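Mandelate racemase/muconate lactonizing enzyme, C-terminal domain protein (Paracoccus denitrificans, PDB 4DWD) binds magnesium and, as a member of the mandelate racemase/muconate lactonizing enzyme branch of the enolase superfamily, probably acts as a hydro-lyase. Local coordinates at residues 25-30 with 39-44; 192-197 with 217-222; 210-215 with 239-244. All blocks are in the same frame, centred on the assembly; numbering follows the deposited sequence. Where two conformers were deposited one is given.

Overall arrangement
From the N terminus, the chain first folds back at contact 1, where 25-30 and 39-44 close a short beta hairpin in the sheet of the N-terminal domain. It closes before the others open and lies across the centre of the chain from them, about 32 Å between centres from contact 2. In the C-terminal barrel, contact 2 pairs 192-197 with 217-222 and so closes the beta-alpha-beta loop that runs through helix 204-216. Contact 3 starts within that loop, at 210-215, and ends beyond it, at 239-244, so the two cross. They also touch: Phe222 N, 2.8 Å from Thr244 O, ties successive strands, and Tyr219 N, 2.9 Å from Leu214 O, ties in the helix end.

Contact 1 of 3, residues 25-30 with 39-44; sequences SAFVRI and WGEASP
CG of Trp39 is anti to its carbonyl carbon (chi1 -77°) and CG of Arg29 anti to its backbone N (chi1 175°), and both side chains leave the same face of the sheet. The indole and the arginine chain lie side by side. Arg29 CB stands over the face of the six-membered ring, a CH-pi contact of 4.0 Å to its centroid, and Arg29 CD lies 3.6 Å from Trp39 CZ2. At the indole edge, near its plane, Phe27 CB is 4.0 Å from Trp39 CZ3. Strands 24-32 and 37-42 form an antiparallel beta hairpin of the enolase-type N-terminal domain. Val28 and Gly40 form a hydrogen-bonded pair, Gly40 N to Val28 O (2.8 Å) and Val28 N to Gly40 O (2.9 Å). An alanine in place of Trp39 would probably open a gap beside Arg29 CB and Phe27 CB and leave the arginine chain freer to shift, although Glu9 would still pair with its NH2. Farther along the same face, Glu41 runs beside the Phe27 ring, with Glu41 CD 3.4 Å from Phe27 CE1 and the carboxylate turned 56° from the ring. A water links Glu41 OE2 to Ser25 OG, while Glu41 OE1 accepts from Gly305 N.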
# COMPACT_ATOMS: atom_id res chain seq x y z
N SER B 25 6.48 -46.25 -1.34
CA SER B 25 6.41 -45.28 -0.27
C SER B 25 7.74 -45.17 0.45
O SER B 25 8.66 -45.98 0.23
CB SER B 25 5.28 -45.65 0.69
OG SER B 25 4.03 -45.53 0.03
N ALA B 26 7.84 -44.13 1.28
CA ALA B 26 9.08 -43.80 1.96
C ALA B 26 8.82 -43.64 3.46
O ALA B 26 8.15 -42.70 3.91
CB ALA B 26 9.66 -42.52 1.36
N PHE B 27 9.36 -44.59 4.23
CA PHE B 27 9.13 -44.62 5.67
C PHE B 27 10.42 -44.49 6.44
O PHE B 27 11.49 -44.83 5.94
CB PHE B 27 8.39 -45.90 6.08
CG PHE B 27 7.04 -46.06 5.42
CD1 PHE B 27 6.00 -45.18 5.73
CD2 PHE B 27 6.81 -47.07 4.49
CE1 PHE B 27 4.76 -45.32 5.13
CE2 PHE B 27 5.57 -47.21 3.88
CZ PHE B 27 4.54 -46.33 4.20
N VAL B 28 10.29 -43.98 7.66
CA VAL B 28 11.40 -43.95 8.61
C VAL B 28 10.98 -44.77 9.82
O VAL B 28 9.91 -44.54 10.39
CB VAL B 28 11.79 -42.50 9.00
CG1 VAL B 28 12.84 -42.50 10.10
CG2 VAL B 28 12.31 -41.73 7.80
N ARG B 29 11.80 -45.75 10.19
CA ARG B 29 11.57 -46.51 11.41
C ARG B 29 12.64 -46.14 12.42
O ARG B 29 13.83 -46.28 12.15
CB ARG B 29 11.58 -48.02 11.13
CG ARG B 29 11.45 -48.84 12.42
CD ARG B 29 11.21 -50.32 12.17
NE ARG B 29 12.26 -50.92 11.36
CZ ARG B 29 12.09 -52.06 10.68
NH1 ARG B 29 10.93 -52.69 10.71
NH2 ARG B 29 13.09 -52.55 9.96
N ILE B 30 12.20 -45.63 13.57
CA ILE B 30 13.12 -45.29 14.67
C ILE B 30 12.91 -46.27 15.82
O ILE B 30 11.80 -46.42 16.31
CB ILE B 30 12.97 -43.82 15.14
CG1 ILE B 30 13.11 -42.87 13.93
CG2 ILE B 30 14.01 -43.49 16.21
CD1 ILE B 30 13.15 -41.38 14.26
N TRP B 39 7.11 -44.95 13.86
CA TRP B 39 7.01 -44.89 12.40
C TRP B 39 6.76 -43.50 11.90
O TRP B 39 5.87 -42.79 12.39
CB TRP B 39 5.87 -45.79 11.94
CG TRP B 39 6.27 -47.24 11.97
CD1 TRP B 39 5.98 -48.19 12.94
CD2 TRP B 39 7.08 -47.92 10.97
NE1 TRP B 39 6.54 -49.40 12.60
CE2 TRP B 39 7.22 -49.30 11.43
CE3 TRP B 39 7.70 -47.54 9.78
CZ2 TRP B 39 7.93 -50.26 10.71
CZ3 TRP B 39 8.42 -48.50 9.06
CH2 TRP B 39 8.53 -49.83 9.52
N GLY B 40 7.51 -43.10 10.87
CA GLY B 40 7.30 -41.82 10.19
C GLY B 40 7.23 -42.04 8.69
O GLY B 40 7.53 -43.13 8.18
N GLU B 41 6.82 -41.00 7.96
CA GLU B 41 6.67 -41.10 6.51
C GLU B 41 7.10 -39.80 5.85
O GLU B 41 6.81 -38.72 6.38
CB GLU B 41 5.21 -41.42 6.14
CG GLU B 41 5.02 -41.56 4.64
CD GLU B 41 3.71 -42.22 4.23
OE1 GLU B 41 2.82 -42.45 5.07
OE2 GLU B 41 3.60 -42.51 3.03
N ALA B 42 7.81 -39.92 4.73
CA ALA B 42 8.17 -38.78 3.88
C ALA B 42 7.35 -38.84 2.60
O ALA B 42 7.12 -39.93 2.07
CB ALA B 42 9.66 -38.81 3.51
N SER B 43 6.93 -37.69 2.08
CA SER B 43 6.16 -37.65 0.83
C SER B 43 6.94 -38.40 -0.26
O SER B 43 8.09 -38.06 -0.52
CB SER B 43 5.92 -36.20 0.42
OG SER B 43 5.00 -36.13 -0.65
N PRO B 44 6.31 -39.41 -0.89
CA PRO B 44 7.07 -40.30 -1.79
C PRO B 44 7.17 -39.74 -3.21
O PRO B 44 6.80 -40.41 -4.20
CB PRO B 44 6.25 -41.59 -1.75
CG PRO B 44 4.84 -41.12 -1.56
CD PRO B 44 4.93 -39.90 -0.67
O HOH W 1 2.27 -44.26 1.59
O HOH W 2 5.82 -42.33 1.48

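Contact 2 of 3, residues 192-197 with 217-222; sequences AVIGFD and LGYSWF
Ile194 and Gly218 share one water: Ile194 N donates to it at 3.0 Å, Ser220 OG bonds to it, and Gly218 O, at 2.8 Å from its oxygen, and Ala192 O are within its bonding range. The acceptors around it outnumber its protons and probably compete. Beside it, Ser220 N meets Ile194 O at 2.8 Å in a straight bond (174° at the hydrogen), nearly along the C=O axis. Phe196 N reaches Trp221 O at 3.0 Å, tilted from the carbonyl plane. The last bond joins neighbouring parallel strands of the barrel across a beta-alpha-beta crossover, the others lying at the approach to them; Gly218, with positive phi, is the C-prime residue of the Schellman motif that ends the intervening helix 204-216.

Aromatic rings cover the two sides of the pairing. Trp221 CG sits between its backbone N and carbonyl carbon (chi1 80°), and the indole lies with Gly195 CA over the centre of its six-membered ring, a CH-pi contact of 3.8 Å. A side chain at Gly195 would have its CB only 2.6 Å from Trp221 CE2, a clash. The Tyr219 ring carries Ile194 CB over one face, toward the rim, and is tightly packed where Ile194 CG2 comes 3.3 Å from Tyr219 CE2; its hydroxyl bonds to Ala181 O. Phe196 and Phe222 lie side by side with CD1 of Phe196 3.7 Å from CE1 of Phe222, their planes at 73°.

Trp221 NE1 bonds to Glu223 OE1, and Asn199 N to Asp197 OD1. Asp197, Glu223 and Glu249 bind calcium in a structure of this protein. The backbone pairing sets the strands side by side, the indole is consistent with second-shell positioning of Glu223, and a cation would probably offset the like charges of Glu223 and Asp197.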
# COMPACT_ATOMS: atom_id res chain seq x y z
N ALA B 192 -24.52 -30.97 -2.77
CA ALA B 192 -23.21 -31.57 -2.58
C ALA B 192 -22.11 -30.53 -2.46
O ALA B 192 -22.09 -29.54 -3.20
CB ALA B 192 -22.90 -32.52 -3.72
N VAL B 193 -21.19 -30.77 -1.52
CA VAL B 193 -20.00 -29.95 -1.37
C VAL B 193 -18.93 -30.50 -2.32
O VAL B 193 -18.50 -31.65 -2.17
CB VAL B 193 -19.48 -30.00 0.08
CG1 VAL B 193 -18.24 -29.14 0.23
CG2 VAL B 193 -20.57 -29.55 1.05
N ILE B 194 -18.52 -29.70 -3.31
CA ILE B 194 -17.57 -30.14 -4.32
C ILE B 194 -16.42 -29.14 -4.45
O ILE B 194 -16.66 -27.93 -4.55
CB ILE B 194 -18.21 -30.30 -5.72
CG1 ILE B 194 -19.67 -30.82 -5.63
CG2 ILE B 194 -17.34 -31.21 -6.59
CD1 ILE B 194 -20.38 -30.92 -6.97
N GLY B 195 -15.20 -29.66 -4.42
CA GLY B 195 -14.00 -28.85 -4.69
C GLY B 195 -13.39 -29.23 -6.03
O GLY B 195 -13.61 -30.33 -6.56
N PHE B 196 -12.61 -28.31 -6.59
CA PHE B 196 -11.96 -28.51 -7.88
C PHE B 196 -10.48 -28.20 -7.67
O PHE B 196 -10.14 -27.10 -7.21
CB PHE B 196 -12.59 -27.55 -8.90
CG PHE B 196 -12.07 -27.68 -10.31
CD1 PHE B 196 -10.78 -27.24 -10.65
CD2 PHE B 196 -12.89 -28.18 -11.32
CE1 PHE B 196 -10.32 -27.33 -11.96
CE2 PHE B 196 -12.42 -28.27 -12.63
CZ PHE B 196 -11.13 -27.85 -12.95
N ASP B 197 -9.62 -29.16 -8.00
CA ASP B 197 -8.17 -28.98 -7.84
C ASP B 197 -7.55 -28.93 -9.23
O ASP B 197 -7.53 -29.93 -9.96
CB ASP B 197 -7.62 -30.15 -7.00
CG ASP B 197 -6.14 -30.01 -6.67
OD1 ASP B 197 -5.44 -29.17 -7.25
OD2 ASP B 197 -5.69 -30.78 -5.81
N LEU B 217 -21.48 -22.91 -10.74
CA LEU B 217 -21.82 -24.29 -10.40
C LEU B 217 -21.81 -24.54 -8.89
O LEU B 217 -21.93 -25.68 -8.46
CB LEU B 217 -20.84 -25.24 -11.07
CG LEU B 217 -20.97 -25.34 -12.59
CD1 LEU B 217 -19.74 -26.02 -13.18
CD2 LEU B 217 -22.25 -26.09 -12.99
N GLY B 218 -21.63 -23.48 -8.09
CA GLY B 218 -21.71 -23.60 -6.64
C GLY B 218 -20.59 -24.39 -5.99
O GLY B 218 -20.75 -24.87 -4.88
N TYR B 219 -19.46 -24.53 -6.67
CA TYR B 219 -18.33 -25.25 -6.06
C TYR B 219 -17.87 -24.54 -4.79
O TYR B 219 -18.00 -23.31 -4.67
CB TYR B 219 -17.17 -25.45 -7.06
CG TYR B 219 -17.31 -26.70 -7.92
CD1 TYR B 219 -18.45 -26.91 -8.72
CD2 TYR B 219 -16.31 -27.67 -7.93
CE1 TYR B 219 -18.58 -28.05 -9.49
CE2 TYR B 219 -16.42 -28.83 -8.71
CZ TYR B 219 -17.56 -29.01 -9.49
OH TYR B 219 -17.66 -30.17 -10.24
N SER B 220 -17.30 -25.32 -3.88
CA SER B 220 -16.93 -24.79 -2.57
C SER B 220 -15.51 -24.26 -2.48
O SER B 220 -15.28 -23.25 -1.81
CB SER B 220 -17.22 -25.81 -1.47
OG SER B 220 -18.61 -25.88 -1.26
N TRP B 221 -14.57 -24.90 -3.15
CA TRP B 221 -13.20 -24.40 -3.17
C TRP B 221 -12.50 -24.75 -4.44
O TRP B 221 -12.94 -25.65 -5.17
CB TRP B 221 -12.39 -24.80 -1.93
CG TRP B 221 -11.80 -26.18 -1.88
CD1 TRP B 221 -10.50 -26.56 -2.19
CD2 TRP B 221 -12.47 -27.41 -1.44
NE1 TRP B 221 -10.30 -27.90 -1.96
CE2 TRP B 221 -11.46 -28.47 -1.50
CE3 TRP B 221 -13.74 -27.72 -0.98
CZ2 TRP B 221 -11.75 -29.78 -1.14
CZ3 TRP B 221 -14.02 -29.04 -0.62
CH2 TRP B 221 -13.05 -30.04 -0.70
N PHE B 222 -11.40 -24.05 -4.69
CA PHE B 222 -10.66 -24.09 -5.96
C PHE B 222 -9.19 -24.14 -5.61
O PHE B 222 -8.61 -23.14 -5.19
CB PHE B 222 -11.02 -22.82 -6.75
CG PHE B 222 -10.47 -22.73 -8.16
CD1 PHE B 222 -10.09 -23.85 -8.92
CD2 PHE B 222 -10.42 -21.47 -8.78
CE1 PHE B 222 -9.64 -23.70 -10.24
CE2 PHE B 222 -9.96 -21.32 -10.08
CZ PHE B 222 -9.58 -22.43 -10.82
O HOH W 3 -20.11 -27.12 -3.33

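Contact 3 of 3, residues 210-215 with 239-244; sequences VGRALE and QRLDIT
In the beta/alpha barrel of the C-terminal domain, helix 204-216 packs against the turn that leads from helix 231-240 to strand 244-246, and Glu215 makes the polar join. Its OE2 accepts two successive peptide N-H groups, from Asp242 N at 2.7 Å and from Ile243 N at 2.8 Å. Both donors come from the same face of the carboxylate, above its plane. The Ile243 bond is the straighter, 169° at the hydrogen against 141° for Asp242.

The other oxygen faces Arg212, one turn earlier on the same helix. Arg212 NH1 bonds to Glu215 OE1 at 2.9 Å in a salt bridge that lies in the guanidinium plane and uses the syn lone pair. The grips on OE2 and on OE1 together fix the rotation of the carboxylate, and its charge is probably stabilised there. Leu241 CD2 rests over one face of that guanidinium, 3.9 Å from Arg212 NE, while a water at its edge accepts from NH1. Arg240 O and Asp242 OD1 lie within bonding range of this water and probably share its protons with other acceptors.

Two other subunits reach this part of the barrel. Asp242 OD2 forms a salt bridge with Arg212 NE of a second subunit, and Arg212 NE here pairs in the same way with Asp242 OD2 of a third.

Deeper in, the contact is apolar. Ile243 CD1, on the branch whose CG1 is anti to the backbone N (chi1 -175°), lies 3.8 Å from Leu214 CB. Gly211 CA approaches Leu241 CD1 to 3.9 Å, and a CB on this glycine would fall 2.5 Å from that same Leu241 CD1, too near to fit with the leucine placed as it is.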
# COMPACT_ATOMS: atom_id res chain seq x y z
N VAL B 210 -12.12 -20.04 -15.16
CA VAL B 210 -12.59 -21.28 -14.54
C VAL B 210 -13.27 -21.01 -13.19
O VAL B 210 -14.34 -21.57 -12.92
CB VAL B 210 -11.45 -22.30 -14.41
CG1 VAL B 210 -11.88 -23.54 -13.65
CG2 VAL B 210 -10.98 -22.70 -15.80
N GLY B 211 -12.66 -20.17 -12.36
CA GLY B 211 -13.26 -19.78 -11.09
C GLY B 211 -14.69 -19.28 -11.20
O GLY B 211 -15.55 -19.69 -10.42
N ARG B 212 -14.95 -18.40 -12.17
CA ARG B 212 -16.32 -17.89 -12.35
C ARG B 212 -17.28 -19.00 -12.75
O ARG B 212 -18.41 -19.05 -12.26
CB ARG B 212 -16.37 -16.75 -13.37
CG ARG B 212 -15.64 -15.50 -12.92
CD ARG B 212 -16.09 -15.02 -11.54
NE ARG B 212 -15.52 -13.70 -11.28
CZ ARG B 212 -15.42 -13.12 -10.09
NH1 ARG B 212 -15.90 -13.73 -9.00
NH2 ARG B 212 -14.89 -11.91 -10.00
N ALA B 213 -16.83 -19.91 -13.61
CA ALA B 213 -17.65 -21.05 -13.98
C ALA B 213 -17.93 -21.97 -12.78
O ALA B 213 -19.05 -22.48 -12.62
CB ALA B 213 -17.01 -21.82 -15.13
N LEU B 214 -16.93 -22.15 -11.92
CA LEU B 214 -17.12 -22.97 -10.72
C LEU B 214 -18.08 -22.29 -9.73
O LEU B 214 -18.86 -22.96 -9.05
CB LEU B 214 -15.78 -23.28 -10.03
CG LEU B 214 -14.81 -24.11 -10.87
CD1 LEU B 214 -13.48 -24.21 -10.15
CD2 LEU B 214 -15.36 -25.50 -11.14
N GLU B 215 -18.03 -20.95 -9.65
CA GLU B 215 -18.98 -20.20 -8.82
C GLU B 215 -20.42 -20.38 -9.32
O GLU B 215 -21.33 -20.61 -8.53
CB GLU B 215 -18.62 -18.72 -8.79
CG GLU B 215 -17.36 -18.46 -7.96
CD GLU B 215 -16.75 -17.08 -8.16
OE1 GLU B 215 -17.35 -16.22 -8.84
OE2 GLU B 215 -15.65 -16.88 -7.60
N GLN B 239 -8.00 -13.33 -4.04
CA GLN B 239 -8.73 -12.12 -3.66
C GLN B 239 -9.69 -11.65 -4.73
O GLN B 239 -10.67 -11.00 -4.40
CB GLN B 239 -7.76 -11.01 -3.28
CG GLN B 239 -7.04 -11.27 -1.96
CD GLN B 239 -7.98 -11.26 -0.77
OE1 GLN B 239 -8.82 -10.36 -0.62
NE2 GLN B 239 -7.85 -12.27 0.09
N ARG B 240 -9.43 -12.00 -5.99
CA ARG B 240 -10.28 -11.56 -7.10
C ARG B 240 -11.56 -12.38 -7.19
O ARG B 240 -12.58 -11.86 -7.60
CB ARG B 240 -9.51 -11.58 -8.42
CG ARG B 240 -8.56 -10.40 -8.53
CD ARG B 240 -7.61 -10.49 -9.71
NE ARG B 240 -8.32 -10.21 -10.95
CZ ARG B 240 -7.75 -10.14 -12.14
NH1 ARG B 240 -6.44 -10.34 -12.26
NH2 ARG B 240 -8.49 -9.88 -13.21
N LEU B 241 -11.51 -13.65 -6.80
CA LEU B 241 -12.65 -14.56 -6.90
C LEU B 241 -13.49 -14.59 -5.63
O LEU B 241 -13.05 -14.10 -4.57
CB LEU B 241 -12.17 -15.98 -7.23
CG LEU B 241 -11.60 -16.16 -8.63
CD1 LEU B 241 -11.07 -17.57 -8.71
CD2 LEU B 241 -12.69 -15.95 -9.69
N ASP B 242 -14.69 -15.16 -5.74
CA ASP B 242 -15.54 -15.42 -4.58
C ASP B 242 -15.32 -16.83 -4.06
O ASP B 242 -15.25 -17.04 -2.84
CB ASP B 242 -17.02 -15.23 -4.94
CG ASP B 242 -17.40 -13.78 -5.21
OD1 ASP B 242 -16.66 -12.85 -4.78
OD2 ASP B 242 -18.44 -13.59 -5.85
N ILE B 243 -15.23 -17.80 -4.96
CA ILE B 243 -14.95 -19.19 -4.55
C ILE B 243 -13.62 -19.20 -3.78
O ILE B 243 -12.70 -18.47 -4.12
CB ILE B 243 -14.91 -20.17 -5.75
CG1 ILE B 243 -14.73 -21.63 -5.26
CG2 ILE B 243 -13.82 -19.78 -6.76
CD1 ILE B 243 -15.01 -22.66 -6.34
N THR B 244 -13.54 -20.01 -2.74
CA THR B 244 -12.35 -20.04 -1.89
C THR B 244 -11.20 -20.70 -2.62
O THR B 244 -11.25 -21.88 -2.93
CB THR B 244 -12.62 -20.82 -0.61
OG1 THR B 244 -13.73 -20.24 0.06
CG2 THR B 244 -11.38 -20.80 0.31
O HOH W 4 -15.27 -11.75 -6.86
O HOH W 5 -19.95 -15.36 -7.06